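Hypothetical protein (Bacteroides caccae, PDB 4M8R) is of unknown function but probably pairs an N-terminal Ig-like domain with a WD40-like beta-propeller domain. Local coordinates at residues E250-E255 with V283-N288. Residues are numbered along the deposited sequence; the frame is centred on the assembly and turned at random.
Sequences EGFTPE and VPMLYN
Phe252 meets Met285, a selenomethionine, through one face of its ring. The terminal methyl CE of Met285 sits over the middle of that face, 3.6 Å from the centroid of the Phe252 ring and 9° off the ring normal. This is a CH-pi contact. CE lies at nearly equal distances from all six ring carbons, and Phe252 CE1 is among the closest at 3.7 Å. Met285 SE lies behind its methyl, farther out near the ring normal, 5.4 Å from the centroid of the Phe252 ring. The methyl and not the selenium therefore touches the ring, a Met-aromatic contact made through the methyl.

The Met285 chain leaves the strand with CG anti to the backbone N (chi1 159°). Bends at chi2 and chi3 then turn the methyl onto the ring. Val283, two residues earlier, meets the same ring differently. Its CG2 comes in at the ring edge, near the ring plane, 3.8 Å from Phe252 CE1. The outer corner of the ring thus touches both side chains.

Segment 250-255 belongs to the long loop between strands 239-240 and 262-264. Segment 283-288 lies on strand 282-288, third of four consecutive antiparallel strands, 262-264 to 292-295, consistent with one blade of the WD40-like propeller. The loop before the blade lays Phe252 on it, where the ring also touches Ala275 and Val295 on the two neighbouring strands. Were Phe252 cut back to an alanine, the Met285 methyl would probably lose its aromatic surface and Val283 CG2 its edge contact, and a gap would likely open between loop and strand.

Between the two segments the contact is wholly apolar. Its cohesion comes from dispersion and burial, with a small contribution likely from the polarised methyl hydrogens facing the pi cloud.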
loop_
_atom_site.group_PDB
_atom_site.type_symbol
_atom_site.label_atom_id
_atom_site.label_comp_id
_atom_site.label_asym_id
_atom_site.label_seq_id
_atom_site.Cartn_x
_atom_site.Cartn_y
_atom_site.Cartn_z
ATOM N N GLU A 250 -34.720 -16.032 -25.148
ATOM C CA GLU A 250 -36.052 -16.630 -25.280
ATOM C C GLU A 250 -36.178 -17.917 -24.471
ATOM O O GLU A 250 -35.270 -18.750 -24.474
ATOM C CB GLU A 250 -36.378 -16.928 -26.740
ATOM C CG GLU A 250 -36.938 -15.745 -27.512
ATOM C CD GLU A 250 -37.533 -16.159 -28.847
ATOM O OE1 GLU A 250 -37.134 -17.217 -29.379
ATOM O OE2 GLU A 250 -38.402 -15.425 -29.362
ATOM N N GLY A 251 -37.299 -18.055 -23.764
ATOM C CA GLY A 251 -37.581 -19.243 -22.964
ATOM C C GLY A 251 -37.316 -19.039 -21.486
ATOM O O GLY A 251 -38.064 -19.535 -20.644
ATOM N N PHE A 252 -36.258 -18.300 -21.166
ATOM C CA PHE A 252 -35.810 -18.163 -19.785
ATOM C C PHE A 252 -36.596 -17.137 -18.980
ATOM O O PHE A 252 -37.018 -16.111 -19.513
ATOM C CB PHE A 252 -34.316 -17.839 -19.739
ATOM C CG PHE A 252 -33.448 -18.982 -20.171
ATOM C CD1 PHE A 252 -32.989 -19.909 -19.246
ATOM C CD2 PHE A 252 -33.109 -19.147 -21.510
ATOM C CE1 PHE A 252 -32.196 -20.972 -19.643
ATOM C CE2 PHE A 252 -32.315 -20.207 -21.913
ATOM C CZ PHE A 252 -31.859 -21.120 -20.978
ATOM N N THR A 253 -36.771 -17.430 -17.692
ATOM C CA THR A 253 -37.523 -16.581 -16.768
ATOM C C THR A 253 -36.742 -16.400 -15.458
ATOM O O THR A 253 -35.935 -17.257 -15.099
ATOM C CB THR A 253 -38.903 -17.191 -16.460
ATOM O OG1 THR A 253 -38.740 -18.515 -15.942
ATOM C CG2 THR A 253 -39.753 -17.243 -17.720
ATOM N N PRO A 254 -36.978 -15.284 -14.745
ATOM C CA PRO A 254 -36.189 -14.939 -13.550
ATOM C C PRO A 254 -36.135 -16.000 -12.439
ATOM O O PRO A 254 -35.107 -16.137 -11.770
ATOM C CB PRO A 254 -36.855 -13.653 -13.025
ATOM C CG PRO A 254 -38.097 -13.458 -13.825
ATOM C CD PRO A 254 -37.924 -14.213 -15.104
ATOM N N GLU A 255 -37.222 -16.747 -12.255
ATOM C CA GLU A 255 -37.275 -17.789 -11.213
ATOM C C GLU A 255 -36.263 -18.926 -11.435
ATOM O O GLU A 255 -35.990 -19.703 -10.518
ATOM C CB GLU A 255 -38.694 -18.370 -11.066
ATOM C CG GLU A 255 -39.384 -18.754 -12.373
ATOM C CD GLU A 255 -40.259 -17.646 -12.948
ATOM O OE1 GLU A 255 -40.055 -16.463 -12.596
ATOM O OE2 GLU A 255 -41.151 -17.961 -13.759
ATOM N N VAL A 283 -28.505 -25.542 -17.105
ATOM C CA VAL A 283 -27.616 -25.104 -18.186
ATOM C C VAL A 283 -26.662 -24.014 -17.696
ATOM O O VAL A 283 -27.020 -23.226 -16.821
ATOM C CB VAL A 283 -28.396 -24.568 -19.407
ATOM C CG1 VAL A 283 -29.235 -25.673 -20.032
ATOM C CG2 VAL A 283 -29.269 -23.376 -19.031
ATOM N N PRO A 284 -25.444 -23.968 -18.262
ATOM C CA PRO A 284 -24.557 -22.846 -17.994
ATOM C C PRO A 284 -24.961 -21.630 -18.824
ATOM O O PRO A 284 -25.318 -21.770 -19.998
ATOM C CB PRO A 284 -23.183 -23.372 -18.412
ATOM C CG PRO A 284 -23.456 -24.436 -19.410
ATOM C CD PRO A 284 -24.845 -24.947 -19.184
HETATM N N MSE A 285 -24.910 -20.453 -18.206
HETATM C CA MSE A 285 -25.313 -19.208 -18.851
HETATM C C MSE A 285 -24.266 -18.176 -18.554
HETATM O O MSE A 285 -23.928 -17.948 -17.391
HETATM C CB MSE A 285 -26.690 -18.844 -18.296
HETATM C CG MSE A 285 -27.081 -17.375 -18.439
HETATM SE SE MSE A 285 -28.203 -17.108 -20.031
HETATM C CE MSE A 285 -29.714 -18.278 -19.562
ATOM N N LEU A 286 -23.742 -17.541 -19.600
ATOM C CA LEU A 286 -22.758 -16.473 -19.440
ATOM C C LEU A 286 -23.413 -15.105 -19.573
ATOM O O LEU A 286 -24.414 -14.946 -20.284
ATOM C CB LEU A 286 -21.640 -16.615 -20.469
ATOM C CG LEU A 286 -20.839 -17.916 -20.410
ATOM C CD1 LEU A 286 -19.773 -17.931 -21.496
ATOM C CD2 LEU A 286 -20.210 -18.106 -19.038
ATOM N N TYR A 287 -22.850 -14.121 -18.877
ATOM C CA TYR A 287 -23.351 -12.753 -18.928
ATOM C C TYR A 287 -22.196 -11.777 -19.111
ATOM O O TYR A 287 -21.225 -11.799 -18.359
ATOM C CB TYR A 287 -24.149 -12.425 -17.666
ATOM C CG TYR A 287 -24.512 -10.962 -17.510
ATOM C CD1 TYR A 287 -25.551 -10.397 -18.242
ATOM C CD2 TYR A 287 -23.820 -10.145 -16.624
ATOM C CE1 TYR A 287 -25.886 -9.060 -18.096
ATOM C CE2 TYR A 287 -24.147 -8.807 -16.475
ATOM C CZ TYR A 287 -25.181 -8.271 -17.208
ATOM O OH TYR A 287 -25.508 -6.943 -17.056
ATOM N N ASN A 288 -22.318 -10.935 -20.130
ATOM C CA ASN A 288 -21.365 -9.873 -20.416
ATOM C C ASN A 288 -22.114 -8.556 -20.270
ATOM O O ASN A 288 -23.085 -8.324 -20.992
ATOM C CB ASN A 288 -20.827 -10.034 -21.844
ATOM C CG ASN A 288 -19.708 -9.059 -22.172
ATOM O OD1 ASN A 288 -19.594 -7.987 -21.579
ATOM N ND2 ASN A 288 -18.885 -9.424 -23.144
#